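PDB 4V1T: LYND from Lyngbya aestuarii, which probably catalyses the ATP-dependent cyclodehydration of cysteine residues in cyanobactin precursor peptides, converting them to thiazoline rings as a YcaO-family heterocyclase. Local coordinates for residues N561-P566 with G757-P762; S616-I621 with T666-D671. All blocks are in the same frame, centred on the assembly; numbering follows the deposited sequence.

Contact 1: residues N561-P566 with G757-P762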
loop_
_atom_site.group_PDB
_atom_site.type_symbol
_atom_site.label_atom_id
_atom_site.label_comp_id
_atom_site.label_asym_id
_atom_site.label_seq_id
_atom_site.Cartn_x
_atom_site.Cartn_y
_atom_site.Cartn_z
ATOM N N ASN B 561 -26.377 28.152 24.733
ATOM C CA ASN B 561 -26.573 28.801 26.026
ATOM C C ASN B 561 -25.313 29.567 26.432
ATOM O O ASN B 561 -25.321 30.290 27.414
ATOM C CB ASN B 561 -26.940 27.785 27.104
ATOM C CG ASN B 561 -28.278 27.117 26.847
ATOM O OD1 ASN B 561 -29.335 27.690 27.115
ATOM N ND2 ASN B 561 -28.238 25.894 26.338
ATOM N N ARG B 562 -24.239 29.400 25.659
ATOM C CA ARG B 562 -22.956 30.035 25.932
ATOM C C ARG B 562 -22.540 29.804 27.378
ATOM O O ARG B 562 -22.253 30.736 28.127
ATOM C CB ARG B 562 -23.009 31.526 25.596
ATOM C CG ARG B 562 -23.091 31.788 24.097
ATOM C CD ARG B 562 -23.124 33.271 23.778
ATOM N NE ARG B 562 -24.472 33.827 23.863
ATOM C CZ ARG B 562 -24.798 35.061 23.486
ATOM N NH1 ARG B 562 -23.871 35.866 22.991
ATOM N NH2 ARG B 562 -26.053 35.485 23.584
ATOM N N LEU B 563 -22.515 28.537 27.758
ATOM C CA LEU B 563 -22.215 28.149 29.121
ATOM C C LEU B 563 -20.729 28.206 29.399
ATOM O O LEU B 563 -19.921 27.951 28.512
ATOM C CB LEU B 563 -22.738 26.736 29.392
ATOM C CG LEU B 563 -24.248 26.545 29.214
ATOM C CD1 LEU B 563 -24.621 25.075 29.286
ATOM C CD2 LEU B 563 -25.014 27.339 30.257
ATOM N N ARG B 564 -20.375 28.549 30.633
ATOM C CA ARG B 564 -18.993 28.481 31.088
ATOM C C ARG B 564 -18.731 27.087 31.652
ATOM O O ARG B 564 -19.386 26.672 32.599
ATOM C CB ARG B 564 -18.709 29.557 32.143
ATOM C CG ARG B 564 -19.046 30.980 31.712
ATOM C CD ARG B 564 -18.184 31.481 30.554
ATOM N NE ARG B 564 -16.839 31.867 30.992
ATOM C CZ ARG B 564 -15.756 31.094 30.938
ATOM N NH1 ARG B 564 -15.820 29.861 30.455
ATOM N NH2 ARG B 564 -14.588 31.556 31.374
ATOM N N ARG B 565 -17.779 26.374 31.065
ATOM C CA ARG B 565 -17.512 24.991 31.438
ATOM C C ARG B 565 -16.124 24.837 32.045
ATOM O O ARG B 565 -15.199 25.593 31.717
ATOM C CB ARG B 565 -17.639 24.079 30.211
ATOM C CG ARG B 565 -18.998 24.119 29.512
ATOM C CD ARG B 565 -20.123 23.674 30.434
ATOM N NE ARG B 565 -19.864 22.355 31.001
ATOM C CZ ARG B 565 -20.290 21.946 32.190
ATOM N NH1 ARG B 565 -21.006 22.746 32.960
ATOM N NH2 ARG B 565 -19.989 20.728 32.618
ATOM N N PRO B 566 -15.959 23.838 32.924
ATOM C CA PRO B 566 -14.640 23.571 33.499
ATOM C C PRO B 566 -13.699 22.871 32.521
ATOM O O PRO B 566 -14.164 22.112 31.668
ATOM C CB PRO B 566 -14.961 22.656 34.681
ATOM C CG PRO B 566 -16.174 21.913 34.245
ATOM C CD PRO B 566 -16.971 22.875 33.396
ATOM N N GLY B 757 -28.472 22.523 36.940
ATOM C CA GLY B 757 -28.040 23.619 37.788
ATOM C C GLY B 757 -26.999 24.485 37.111
ATOM O O GLY B 757 -26.333 25.279 37.774
ATOM N N TRP B 758 -26.863 24.338 35.792
ATOM C CA TRP B 758 -25.932 25.149 35.011
ATOM C C TRP B 758 -26.486 26.561 34.847
ATOM O O TRP B 758 -25.729 27.520 34.734
ATOM C CB TRP B 758 -25.670 24.510 33.641
ATOM C CG TRP B 758 -24.860 23.240 33.713
ATOM C CD1 TRP B 758 -24.210 22.743 34.807
ATOM C CD2 TRP B 758 -24.599 22.321 32.643
ATOM N NE1 TRP B 758 -23.566 21.577 34.485
ATOM C CE2 TRP B 758 -23.793 21.294 33.163
ATOM C CE3 TRP B 758 -24.976 22.266 31.298
ATOM C CZ2 TRP B 758 -23.355 20.223 32.387
ATOM C CZ3 TRP B 758 -24.541 21.199 30.526
ATOM C CH2 TRP B 758 -23.737 20.194 31.073
ATOM N N LEU B 759 -27.812 26.674 34.832
ATOM C CA LEU B 759 -28.485 27.968 34.848
ATOM C C LEU B 759 -29.559 27.960 35.925
ATOM O O LEU B 759 -30.124 26.915 36.245
ATOM C CB LEU B 759 -29.106 28.291 33.482
ATOM C CG LEU B 759 -28.156 28.439 32.288
ATOM C CD1 LEU B 759 -28.948 28.700 31.019
ATOM C CD2 LEU B 759 -27.140 29.552 32.518
ATOM N N ASP B 760 -29.833 29.128 36.493
ATOM C CA ASP B 760 -30.922 29.262 37.455
ATOM C C ASP B 760 -32.240 29.375 36.722
ATOM O O ASP B 760 -33.261 28.874 37.193
ATOM C CB ASP B 760 -30.720 30.479 38.353
ATOM C CG ASP B 760 -29.540 30.319 39.293
ATOM O OD1 ASP B 760 -29.203 29.169 39.656
ATOM O OD2 ASP B 760 -28.957 31.352 39.679
ATOM N N GLU B 761 -32.213 30.041 35.571
ATOM C CA GLU B 761 -33.406 30.233 34.755
ATOM C C GLU B 761 -33.092 29.861 33.313
ATOM O O GLU B 761 -31.937 29.910 32.912
ATOM C CB GLU B 761 -33.884 31.683 34.823
ATOM C CG GLU B 761 -34.161 32.190 36.228
ATOM C CD GLU B 761 -35.315 31.468 36.892
ATOM O OE1 GLU B 761 -36.397 31.365 36.270
ATOM O OE2 GLU B 761 -35.137 31.015 38.040
ATOM N N PRO B 762 -34.119 29.486 32.533
ATOM C CA PRO B 762 -33.918 29.214 31.104
ATOM C C PRO B 762 -33.620 30.481 30.316
ATOM O O PRO B 762 -34.049 31.574 30.703
ATOM C CB PRO B 762 -35.264 28.614 30.658
ATOM C CG PRO B 762 -36.007 28.289 31.900
ATOM C CD PRO B 762 -35.517 29.247 32.938
HETATM O O HOH W 1 -20.814 19.735 35.468
#

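Contact 2: residues S616-I621 with T666-D671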
loop_
_atom_site.group_PDB
_atom_site.type_symbol
_atom_site.label_atom_id
_atom_site.label_comp_id
_atom_site.label_asym_id
_atom_site.label_seq_id
_atom_site.Cartn_x
_atom_site.Cartn_y
_atom_site.Cartn_z
ATOM N N SER B 616 -1.645 36.596 12.166
ATOM C CA SER B 616 -2.632 37.617 11.820
ATOM C C SER B 616 -3.970 37.338 12.512
ATOM O O SER B 616 -4.612 38.251 13.020
ATOM C CB SER B 616 -2.821 37.688 10.300
ATOM O OG SER B 616 -3.224 36.434 9.766
ATOM N N SER B 617 -4.366 36.068 12.538
ATOM C CA SER B 617 -5.653 35.661 13.100
ATOM C C SER B 617 -5.490 34.502 14.075
ATOM O O SER B 617 -4.507 33.760 14.012
ATOM C CB SER B 617 -6.597 35.256 11.979
ATOM O OG SER B 617 -6.053 34.179 11.242
ATOM N N GLU B 618 -6.465 34.345 14.965
ATOM C CA GLU B 618 -6.391 33.343 16.028
ATOM C C GLU B 618 -6.729 31.927 15.557
ATOM O O GLU B 618 -6.323 30.957 16.184
ATOM C CB GLU B 618 -7.310 33.728 17.181
ATOM C CG GLU B 618 -6.826 34.955 17.940
ATOM C CD GLU B 618 -7.592 35.190 19.228
ATOM O OE1 GLU B 618 -8.380 34.305 19.630
ATOM O OE2 GLU B 618 -7.402 36.263 19.838
ATOM N N ARG B 619 -7.475 31.832 14.460
ATOM C CA ARG B 619 -7.855 30.554 13.862
ATOM C C ARG B 619 -8.468 29.638 14.908
ATOM O O ARG B 619 -7.968 28.536 15.163
ATOM C CB ARG B 619 -6.642 29.857 13.227
ATOM C CG ARG B 619 -5.790 30.743 12.335
ATOM C CD ARG B 619 -6.078 30.581 10.854
ATOM N NE ARG B 619 -4.823 30.672 10.108
ATOM C CZ ARG B 619 -4.732 30.884 8.802
ATOM N NH1 ARG B 619 -5.825 31.044 8.080
ATOM N NH2 ARG B 619 -3.542 30.948 8.223
ATOM N N LEU B 620 -9.532 30.110 15.532
ATOM C CA LEU B 620 -10.209 29.333 16.548
ATOM C C LEU B 620 -10.726 28.053 15.919
ATOM O O LEU B 620 -11.515 28.054 14.974
ATOM C CB LEU B 620 -11.365 30.115 17.188
ATOM C CG LEU B 620 -10.936 31.329 18.011
ATOM C CD1 LEU B 620 -12.157 32.104 18.482
ATOM C CD2 LEU B 620 -10.073 30.902 19.192
ATOM N N ILE B 621 -10.250 26.950 16.450
ATOM C CA ILE B 621 -10.660 25.667 15.968
ATOM C C ILE B 621 -11.068 24.831 17.159
ATOM O O ILE B 621 -10.574 24.999 18.267
ATOM C CB ILE B 621 -9.536 25.037 15.122
ATOM C CG1 ILE B 621 -9.389 25.874 13.841
ATOM C CG2 ILE B 621 -9.861 23.588 14.773
ATOM C CD1 ILE B 621 -8.220 25.544 13.003
ATOM N N THR B 666 -11.579 36.085 11.398
ATOM C CA THR B 666 -12.178 37.203 12.132
ATOM C C THR B 666 -12.261 36.988 13.641
ATOM O O THR B 666 -11.849 37.844 14.419
ATOM C CB THR B 666 -13.607 37.537 11.630
ATOM O OG1 THR B 666 -14.483 36.425 11.852
ATOM C CG2 THR B 666 -13.595 37.905 10.151
ATOM N N GLU B 667 -12.811 35.853 14.058
ATOM C CA GLU B 667 -13.216 35.682 15.445
ATOM C C GLU B 667 -12.050 35.497 16.401
ATOM O O GLU B 667 -11.056 34.843 16.088
ATOM C CB GLU B 667 -14.164 34.499 15.574
ATOM C CG GLU B 667 -15.461 34.673 14.822
ATOM C CD GLU B 667 -16.115 36.005 15.104
ATOM O OE1 GLU B 667 -16.333 36.319 16.294
ATOM O OE2 GLU B 667 -16.394 36.741 14.136
ATOM N N LYS B 668 -12.211 36.066 17.587
ATOM C CA LYS B 668 -11.192 36.038 18.622
ATOM C C LYS B 668 -11.719 35.388 19.891
ATOM O O LYS B 668 -12.925 35.213 20.078
ATOM C CB LYS B 668 -10.715 37.458 18.934
ATOM C CG LYS B 668 -9.668 37.995 17.975
ATOM C CD LYS B 668 -10.045 39.371 17.439
ATOM C CE LYS B 668 -8.839 40.118 16.894
ATOM N NZ LYS B 668 -7.901 39.229 16.139
ATOM N N LEU B 669 -10.799 35.047 20.776
ATOM C CA LEU B 669 -11.151 34.413 22.039
ATOM C C LEU B 669 -11.948 35.405 22.895
ATOM O O LEU B 669 -12.862 35.025 23.625
ATOM C CB LEU B 669 -9.879 33.959 22.760
ATOM C CG LEU B 669 -9.834 32.633 23.511
ATOM C CD1 LEU B 669 -10.462 31.482 22.762
ATOM C CD2 LEU B 669 -8.387 32.306 23.809
ATOM N N ALA B 670 -11.609 36.681 22.774
ATOM C CA ALA B 670 -12.306 37.736 23.501
ATOM C C ALA B 670 -13.751 37.901 23.051
ATOM O O ALA B 670 -14.555 38.507 23.754
ATOM C CB ALA B 670 -11.565 39.049 23.343
ATOM N N ASP B 671 -14.078 37.380 21.874
ATOM C CA ASP B 671 -15.442 37.455 21.352
ATOM C C ASP B 671 -16.316 36.309 21.856
ATOM O O ASP B 671 -17.536 36.370 21.736
ATOM C CB ASP B 671 -15.431 37.424 19.819
ATOM C CG ASP B 671 -14.921 38.711 19.207
ATOM O OD1 ASP B 671 -15.587 39.755 19.355
ATOM O OD2 ASP B 671 -13.872 38.669 18.539
HETATM O O HOH W 2 -8.775 37.112 22.212
HETATM O O HOH W 3 -8.889 35.411 14.601
HETATM O O HOH W 4 -10.867 32.234 14.849
#

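Contact 1: residues N561-P566 with G757-P762
The C-terminal ends of helices 538-561 and 748-755 meet here, each finished by a Schellman motif with a residue of positive phi, Arg-562 in the first and Gly-757 in the second. Gly-757, with two bonds back into the last helical turn, turns the chain out of the helix; the next residue, Trp-758, lies at the closest backbone approach, its CA 7.6 Å from CA of Leu-563. The Trp-758 side chain has CG anti to the carbonyl carbon, and its indole is approached by two residues. Leu-563 comes obliquely against the benzo ring, its CD1 3.5 Å from Trp-758 CE3. Arg-565 instead lies over one face. With chi2 and chi3 both turned to near -60°, its folded chain sets CZ 4.0 Å from the centroid of the six-membered ring of Trp-758, 29° off the normal, a cation-pi contact. The guanidinium is tilted by 40° against the indole, and NH1 of Arg-565 comes closest, 3.1 Å from Trp-758 CE2. Pro-566 backs the opposite face of the same guanidinium, while a salt bridge from NH2 to Asp-596 anchors the charge, so the group is gripped from several directions. One water lies in the guanidinium plane, accepting from NH2 of Arg-565 at 3.1 Å and, weakly, from NE1 of Trp-758 at 3.5 Å. Leu-759 continues the apolar side: its CD2 is 3.8 Å from Leu-563 CD2, so the two branches of Leu-563 are divided between Trp-758 and Leu-759. Asn-561, whose ND2 is bonded to the carbonyls of Leu-557 and Leu-749, tying both helices together, brushes Leu-759 CD1 with its OD1 at 4.1 Å.

Contact 2: residues S616-I621 with T666-D671
Two leucines and one carboxylate oxygen make the close-fitting part of this contact, whereas a lysine and bridging waters form its looser side. On the packed side Leu-620 is buried and splits its two methyls: CD1 rests 3.6 Å from the carbonyl O of Lys-668, and CD2 meets CD1 of Leu-669 at 3.6 Å, the chains crossing obliquely. Leu-675 touches both leucines from outside. Beside them Glu-618 extends beyond CG so that OE1 accepts the N-H of Leu-669 at 2.8 Å, the only direct hydrogen bond between the segments. That bond is bent, 136° at the hydrogen, and reaches OE1 from 33° above the carboxylate plane. On the loose side OE2 takes a water proton at 2.9 Å, and this water accepts from N of Ala-670, so the carboxylate binds the start of the 3-10 turn 669-671 directly and through water. The exposed Lys-668 crosses it with CG 3.4 Å from Glu-618 OE2, yet NZ stays 4.8 Å from that oxygen. Two more waters link the backbone N atoms of Glu-618 and Leu-620 to Glu-667 O. Glu-618 pairs with Arg-612 and Ile-621 with Ser-610, consistent with a beta-hairpin between strands 605-612 and 621-626, here docked against a post-helical turn.

In the fold
From the N terminus, the chain passes the winged-helix and zinc-binding parts before reaching the C-terminal half of the chain, which carries both contacts. Helix 538-561 ends at the first half of contact 1. The chain then runs through helix 576-587 and strands 590-596 and 605-612 to segment 616-621, where contact 2 opens; 44 mainly helical residues later, segment 666-671 closes it. Contact 1 closes last, at 757-762 after helix 748-755, with 190 residues between its segments. Contact 2 is therefore nested within its loop. Their centres lie 23 Å apart and their nearest atoms about 6 Å, without touching. Contact 1 joins two helix ends; contact 2 joins a strand connection to the end of helix 661-666.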